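Local coordinates for protein general negative regulator of transcription subunit 2 (Saccharomyces cerevisiae, PDB 4BY6) that serves as a core subunit of the CCR4-NOT complex, needed for its integrity, in transcriptional repression and cytoplasmic mRNA deadenylation, at residues G161-F170 / Q180-N188. Sequence-based numbering, arbitrary orientation.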
ATOM      1  N   GLY E 161      14.127 -23.784  51.645  1.00 62.66           N
ATOM      2  CA  GLY E 161      15.237 -23.917  50.722  1.00 58.86           C
ATOM      3  C   GLY E 161      14.826 -24.097  49.264  1.00 58.72           C
ATOM      4  O   GLY E 161      15.669 -24.339  48.398  1.00 50.69           O
ATOM      5  N   LEU E 162      13.544 -23.923  48.964  1.00 63.57           N
ATOM      6  CA  LEU E 162      13.092 -24.137  47.592  1.00 57.66           C
ATOM      7  C   LEU E 162      13.101 -22.845  46.767  1.00 52.02           C
ATOM      8  O   LEU E 162      12.921 -22.861  45.539  1.00 52.14           O
ATOM      9  CB  LEU E 162      11.700 -24.758  47.599  1.00 59.15           C
ATOM     10  CG  LEU E 162      11.594 -26.060  48.388  1.00 59.70           C
ATOM     11  CD1 LEU E 162      10.146 -26.522  48.354  1.00 49.49           C
ATOM     12  CD2 LEU E 162      12.540 -27.112  47.829  1.00 45.67           C
ATOM     13  N   SER E 163      13.360 -21.734  47.445  1.00 48.18           N
ATOM     14  CA  SER E 163      13.369 -20.440  46.791  1.00 48.65           C
ATOM     15  C   SER E 163      14.303 -19.465  47.487  1.00 50.58           C
ATOM     16  O   SER E 163      14.745 -19.703  48.615  1.00 55.02           O
ATOM     17  CB  SER E 163      11.954 -19.865  46.757  1.00 49.64           C
ATOM     18  OG  SER E 163      11.443 -19.748  48.071  1.00 55.81           O
ATOM     19  N   GLU E 164      14.602 -18.366  46.806  1.00 45.05           N
ATOM     20  CA  GLU E 164      15.358 -17.290  47.426  1.00 50.13           C
ATOM     21  C   GLU E 164      14.721 -15.988  47.019  1.00 48.13           C
ATOM     22  O   GLU E 164      14.134 -15.886  45.938  1.00 44.25           O
ATOM     23  CB  GLU E 164      16.833 -17.317  47.017  1.00 45.65           C
ATOM     24  CG  GLU E 164      17.064 -17.118  45.541  1.00 34.54           C
ATOM     25  CD  GLU E 164      18.524 -17.194  45.150  1.00 44.12           C
ATOM     26  OE1 GLU E 164      19.259 -18.003  45.769  1.00 47.17           O
ATOM     27  OE2 GLU E 164      18.933 -16.479  44.200  1.00 47.90           O
ATOM     28  N   ARG E 165      14.834 -14.990  47.883  1.00 45.62           N
ATOM     29  CA  ARG E 165      14.302 -13.686  47.559  1.00 46.56           C
ATOM     30  C   ARG E 165      15.466 -12.756  47.341  1.00 55.80           C
ATOM     31  O   ARG E 165      16.360 -12.666  48.178  1.00 66.79           O
ATOM     32  CB  ARG E 165      13.374 -13.193  48.665  1.00 49.39           C
ATOM     33  CG  ARG E 165      12.517 -12.065  48.229  1.00 55.31           C
ATOM     34  CD  ARG E 165      11.868 -11.395  49.398  1.00 75.64           C
ATOM     35  NE  ARG E 165      11.654  -9.992  49.085  1.00 91.68           N
ATOM     36  CZ  ARG E 165      11.112  -9.118  49.916  1.00107.62           C
ATOM     37  NH1 ARG E 165      10.704  -9.507  51.120  1.00113.51           N
ATOM     38  NH2 ARG E 165      10.975  -7.858  49.534  1.00116.50           N
ATOM     39  N   GLY E 166      15.486 -12.085  46.196  1.00 59.48           N
ATOM     40  CA  GLY E 166      16.629 -11.248  45.878  1.00 50.56           C
ATOM     41  C   GLY E 166      16.402 -10.260  44.762  1.00 52.62           C
ATOM     42  O   GLY E 166      15.315 -10.184  44.198  1.00 62.79           O
ATOM     43  N   SER E 167      17.446  -9.512  44.428  1.00 52.54           N
ATOM     44  CA  SER E 167      17.377  -8.538  43.354  1.00 44.21           C
ATOM     45  C   SER E 167      18.032  -9.090  42.093  1.00 43.32           C
ATOM     46  O   SER E 167      19.135  -9.623  42.141  1.00 55.37           O
ATOM     47  CB  SER E 167      18.039  -7.236  43.775  1.00 42.56           C
ATOM     48  OG  SER E 167      17.968  -6.306  42.718  1.00 53.78           O
ATOM     49  N   TYR E 168      17.344  -8.956  40.965  1.00 40.02           N
ATOM     50  CA  TYR E 168      17.794  -9.571  39.728  1.00 34.41           C
ATOM     51  C   TYR E 168      17.625  -8.609  38.582  1.00 36.95           C
ATOM     52  O   TYR E 168      16.902  -7.627  38.684  1.00 44.24           O
ATOM     53  CB  TYR E 168      17.011 -10.860  39.446  1.00 36.09           C
ATOM     54  CG  TYR E 168      17.075 -11.837  40.584  1.00 40.27           C
ATOM     55  CD1 TYR E 168      18.107 -12.764  40.670  1.00 41.58           C
ATOM     56  CD2 TYR E 168      16.131 -11.813  41.596  1.00 38.72           C
ATOM     57  CE1 TYR E 168      18.181 -13.658  41.729  1.00 36.56           C
ATOM     58  CE2 TYR E 168      16.205 -12.688  42.656  1.00 41.91           C
ATOM     59  CZ  TYR E 168      17.227 -13.612  42.716  1.00 40.30           C
ATOM     60  OH  TYR E 168      17.292 -14.496  43.769  1.00 46.91           O
ATOM     61  N   VAL E 169      18.300  -8.913  37.488  1.00 35.37           N
ATOM     62  CA  VAL E 169      18.212  -8.167  36.252  1.00 42.86           C
ATOM     63  C   VAL E 169      17.714  -9.162  35.229  1.00 48.30           C
ATOM     64  O   VAL E 169      18.386 -10.169  34.979  1.00 47.97           O
ATOM     65  CB  VAL E 169      19.588  -7.565  35.831  1.00 43.01           C
ATOM     66  CG1 VAL E 169      19.468  -6.759  34.564  1.00 43.27           C
ATOM     67  CG2 VAL E 169      20.129  -6.715  36.913  1.00 33.77           C
ATOM     68  N   PHE E 170      16.513  -8.914  34.702  1.00 53.24           N
ATOM     69  CA  PHE E 170      15.887  -9.746  33.667  1.00 47.26           C
ATOM     70  C   PHE E 170      16.133  -9.189  32.262  1.00 47.82           C
ATOM     71  O   PHE E 170      16.066  -7.978  32.054  1.00 47.66           O
ATOM     72  CB  PHE E 170      14.384  -9.830  33.895  1.00 44.51           C
ATOM     73  CG  PHE E 170      13.971 -10.657  35.073  1.00 46.25           C
ATOM     74  CD1 PHE E 170      14.017 -10.147  36.358  1.00 51.21           C
ATOM     75  CD2 PHE E 170      13.484 -11.941  34.886  1.00 43.34           C
ATOM     76  CE1 PHE E 170      13.604 -10.926  37.449  1.00 51.79           C
ATOM     77  CE2 PHE E 170      13.074 -12.713  35.964  1.00 46.30           C
ATOM     78  CZ  PHE E 170      13.137 -12.209  37.245  1.00 44.95           C
ATOM     79  N   GLN E 180      15.685  -4.350  36.129  1.00 59.30           N
ATOM     80  CA  GLN E 180      15.884  -4.783  37.508  1.00 49.10           C
ATOM     81  C   GLN E 180      14.543  -5.038  38.217  1.00 49.58           C
ATOM     82  O   GLN E 180      13.550  -4.333  37.999  1.00 50.81           O
ATOM     83  CB  GLN E 180      16.723  -3.766  38.272  1.00 47.00           C
ATOM     84  CG  GLN E 180      16.015  -3.146  39.481  1.00 70.34           C
ATOM     85  CD  GLN E 180      16.132  -3.997  40.737  1.00 79.54           C
ATOM     86  OE1 GLN E 180      15.239  -3.999  41.597  1.00 72.40           O
ATOM     87  NE2 GLN E 180      17.243  -4.728  40.848  1.00 85.79           N
ATOM     88  N   ARG E 181      14.538  -6.047  39.085  1.00 45.99           N
ATOM     89  CA  ARG E 181      13.328  -6.520  39.740  1.00 43.68           C
ATOM     90  C   ARG E 181      13.641  -7.230  41.070  1.00 55.49           C
ATOM     91  O   ARG E 181      14.571  -8.042  41.144  1.00 55.17           O
ATOM     92  CB  ARG E 181      12.607  -7.473  38.806  1.00 39.19           C
ATOM     93  CG  ARG E 181      11.207  -7.767  39.164  1.00 55.84           C
ATOM     94  CD  ARG E 181      10.674  -8.880  38.294  1.00 67.52           C
ATOM     95  NE  ARG E 181      10.811  -8.639  36.858  1.00 69.31           N
ATOM     96  CZ  ARG E 181       9.910  -8.003  36.118  1.00 69.39           C
ATOM     97  NH1 ARG E 181       8.823  -7.506  36.700  1.00 59.44           N
ATOM     98  NH2 ARG E 181      10.108  -7.856  34.806  1.00 71.33           N
ATOM     99  N   ASP E 182      12.878  -6.924  42.116  1.00 61.00           N
ATOM    100  CA  ASP E 182      12.940  -7.713  43.346  1.00 53.97           C
ATOM    101  C   ASP E 182      12.048  -8.917  43.131  1.00 52.85           C
ATOM    102  O   ASP E 182      10.926  -8.798  42.646  1.00 56.65           O
ATOM    103  CB  ASP E 182      12.484  -6.921  44.565  1.00 55.01           C
ATOM    104  CG  ASP E 182      13.470  -5.840  44.948  1.00 68.47           C
ATOM    105  OD1 ASP E 182      14.621  -6.177  45.306  1.00 73.62           O
ATOM    106  OD2 ASP E 182      13.089  -4.651  44.910  1.00 75.27           O
ATOM    107  N   PHE E 183      12.555 -10.097  43.422  1.00 41.26           N
ATOM    108  CA  PHE E 183      11.866 -11.263  42.924  1.00 39.35           C
ATOM    109  C   PHE E 183      11.993 -12.427  43.884  1.00 51.74           C
ATOM    110  O   PHE E 183      13.056 -12.621  44.514  1.00 51.25           O
ATOM    111  CB  PHE E 183      12.422 -11.621  41.560  1.00 33.81           C
ATOM    112  CG  PHE E 183      11.542 -12.506  40.751  1.00 52.47           C
ATOM    113  CD1 PHE E 183      10.534 -11.976  39.971  1.00 58.74           C
ATOM    114  CD2 PHE E 183      11.744 -13.870  40.737  1.00 46.91           C
ATOM    115  CE1 PHE E 183       9.734 -12.797  39.206  1.00 59.81           C
ATOM    116  CE2 PHE E 183      10.964 -14.684  39.968  1.00 46.88           C
ATOM    117  CZ  PHE E 183       9.950 -14.155  39.212  1.00 52.31           C
ATOM    118  N   LEU E 184      10.894 -13.176  44.013  1.00 46.93           N
ATOM    119  CA  LEU E 184      10.900 -14.441  44.729  1.00 39.26           C
ATOM    120  C   LEU E 184      11.091 -15.531  43.702  1.00 35.11           C
ATOM    121  O   LEU E 184      10.216 -15.814  42.910  1.00 50.70           O
ATOM    122  CB  LEU E 184       9.618 -14.658  45.521  1.00 42.09           C
ATOM    123  CG  LEU E 184       9.580 -16.041  46.167  1.00 41.62           C
ATOM    124  CD1 LEU E 184      10.560 -16.101  47.319  1.00 43.00           C
ATOM    125  CD2 LEU E 184       8.205 -16.354  46.648  1.00 35.39           C
ATOM    126  N   LEU E 185      12.265 -16.128  43.730  1.00 42.68           N
ATOM    127  CA  LEU E 185      12.734 -17.026  42.693  1.00 46.68           C
ATOM    128  C   LEU E 185      12.789 -18.466  43.164  1.00 51.80           C
ATOM    129  O   LEU E 185      13.446 -18.770  44.167  1.00 60.38           O
ATOM    130  CB  LEU E 185      14.124 -16.589  42.261  1.00 52.95           C
ATOM    131  CG  LEU E 185      14.800 -17.562  41.328  1.00 50.29           C
ATOM    132  CD1 LEU E 185      14.024 -17.588  40.014  1.00 43.88           C
ATOM    133  CD2 LEU E 185      16.221 -17.096  41.152  1.00 37.29           C
ATOM    134  N   PHE E 186      12.136 -19.354  42.428  1.00 45.33           N
ATOM    135  CA  PHE E 186      12.110 -20.763  42.787  1.00 44.56           C
ATOM    136  C   PHE E 186      13.144 -21.540  42.011  1.00 47.01           C
ATOM    137  O   PHE E 186      13.171 -21.463  40.788  1.00 40.72           O
ATOM    138  CB  PHE E 186      10.722 -21.352  42.547  1.00 34.84           C
ATOM    139  CG  PHE E 186       9.759 -21.057  43.646  1.00 32.89           C
ATOM    140  CD1 PHE E 186       9.048 -19.865  43.668  1.00 32.43           C
ATOM    141  CD2 PHE E 186       9.586 -21.957  44.691  1.00 31.38           C
ATOM    142  CE1 PHE E 186       8.159 -19.587  44.708  1.00 33.44           C
ATOM    143  CE2 PHE E 186       8.709 -21.680  45.727  1.00 36.56           C
ATOM    144  CZ  PHE E 186       7.995 -20.491  45.729  1.00 32.62           C
ATOM    145  N   TYR E 187      13.978 -22.303  42.720  1.00 45.54           N
ATOM    146  CA  TYR E 187      15.095 -22.984  42.078  1.00 34.17           C
ATOM    147  C   TYR E 187      14.672 -24.057  41.062  1.00 39.92           C
ATOM    148  O   TYR E 187      15.387 -24.269  40.093  1.00 42.94           O
ATOM    149  CB  TYR E 187      15.991 -23.610  43.129  1.00 35.43           C
ATOM    150  CG  TYR E 187      16.618 -22.635  44.110  1.00 49.27           C
ATOM    151  CD1 TYR E 187      17.511 -21.656  43.688  1.00 49.46           C
ATOM    152  CD2 TYR E 187      16.320 -22.701  45.464  1.00 48.68           C
ATOM    153  CE1 TYR E 187      18.084 -20.770  44.594  1.00 43.35           C
ATOM    154  CE2 TYR E 187      16.881 -21.819  46.372  1.00 54.34           C
ATOM    155  CZ  TYR E 187      17.768 -20.850  45.935  1.00 50.06           C
ATOM    156  OH  TYR E 187      18.354 -19.976  46.849  1.00 48.80           O
ATOM    157  N   ASN E 188      13.534 -24.727  41.272  1.00 46.29           N
ATOM    158  CA  ASN E 188      13.030 -25.690  40.277  1.00 49.96           C
ATOM    159  C   ASN E 188      12.652 -25.016  38.926  1.00 58.51           C
ATOM    160  O   ASN E 188      12.364 -25.693  37.937  1.00 57.42           O
ATOM    161  CB  ASN E 188      11.847 -26.523  40.834  1.00 48.02           C
ATOM    162  CG  ASN E 188      10.564 -25.719  41.048  1.00 60.63           C
ATOM    163  OD1 ASN E 188      10.510 -24.505  40.853  1.00 74.92           O
ATOM    164  ND2 ASN E 188       9.514 -26.416  41.453  1.00 66.90           N
TER
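Glu164 with Leu185, Gly166 with Phe183 and Tyr168 with Arg181 are the hydrogen-bonded pairs of an antiparallel ladder, each giving two backbone bonds; Leu185 N to Glu164 O, 2.9 Å, is nearly straight at 171°. Beyond the non-hydrogen-bonded pair Ser163-Phe186, Tyr187 N still reaches Leu162 O. Glycine suits position 166, since a CB there would probably crowd the Tyr168 hydroxyl.

Among polar side chains, Tyr168 OH donates to Glu164 OE2 at 2.6 Å, on its anti side. With CG between backbone N and carbonyl carbon (chi1 62°), the extended glutamate brings OE1 to the edge of the Tyr187 ring, the carboxylate plane 79° from the ring plane; OE1 and Tyr187 OH are modelled so close that the detail is doubtful. On the other face of the sheet, Gln180 NE2 donates a 2.6 Å hydrogen bond, in its amide plane, to Ser167 OG, which is also hydrogen-bonded to Asp150.

Phe170's flat ring offers its edge, through CZ, to the face of Phe183, centroids 5.1 Å apart, and a face to Arg181 in a cation-pi contact. Tyr168 lays CD2 against Phe183 CB at 3.7 Å and its phenol end against Leu185 CD2; an alanine here would probably leave Glu164 OE2 without this hydroxyl donor and open a gap beside Leu185. Across the sheet, Ser163 CB makes a CH-pi contact over one face of Phe186, 3.8 Å from the ring centroid.

The two strands form the C-terminal beta hairpin of the sheet in the NOT2/3/5 C-terminal domain, consistent with its SH3-like family; strand 163-172 pairs also with strands 145-149 and 156-157, and Leu147 packs on Tyr168 and Phe170.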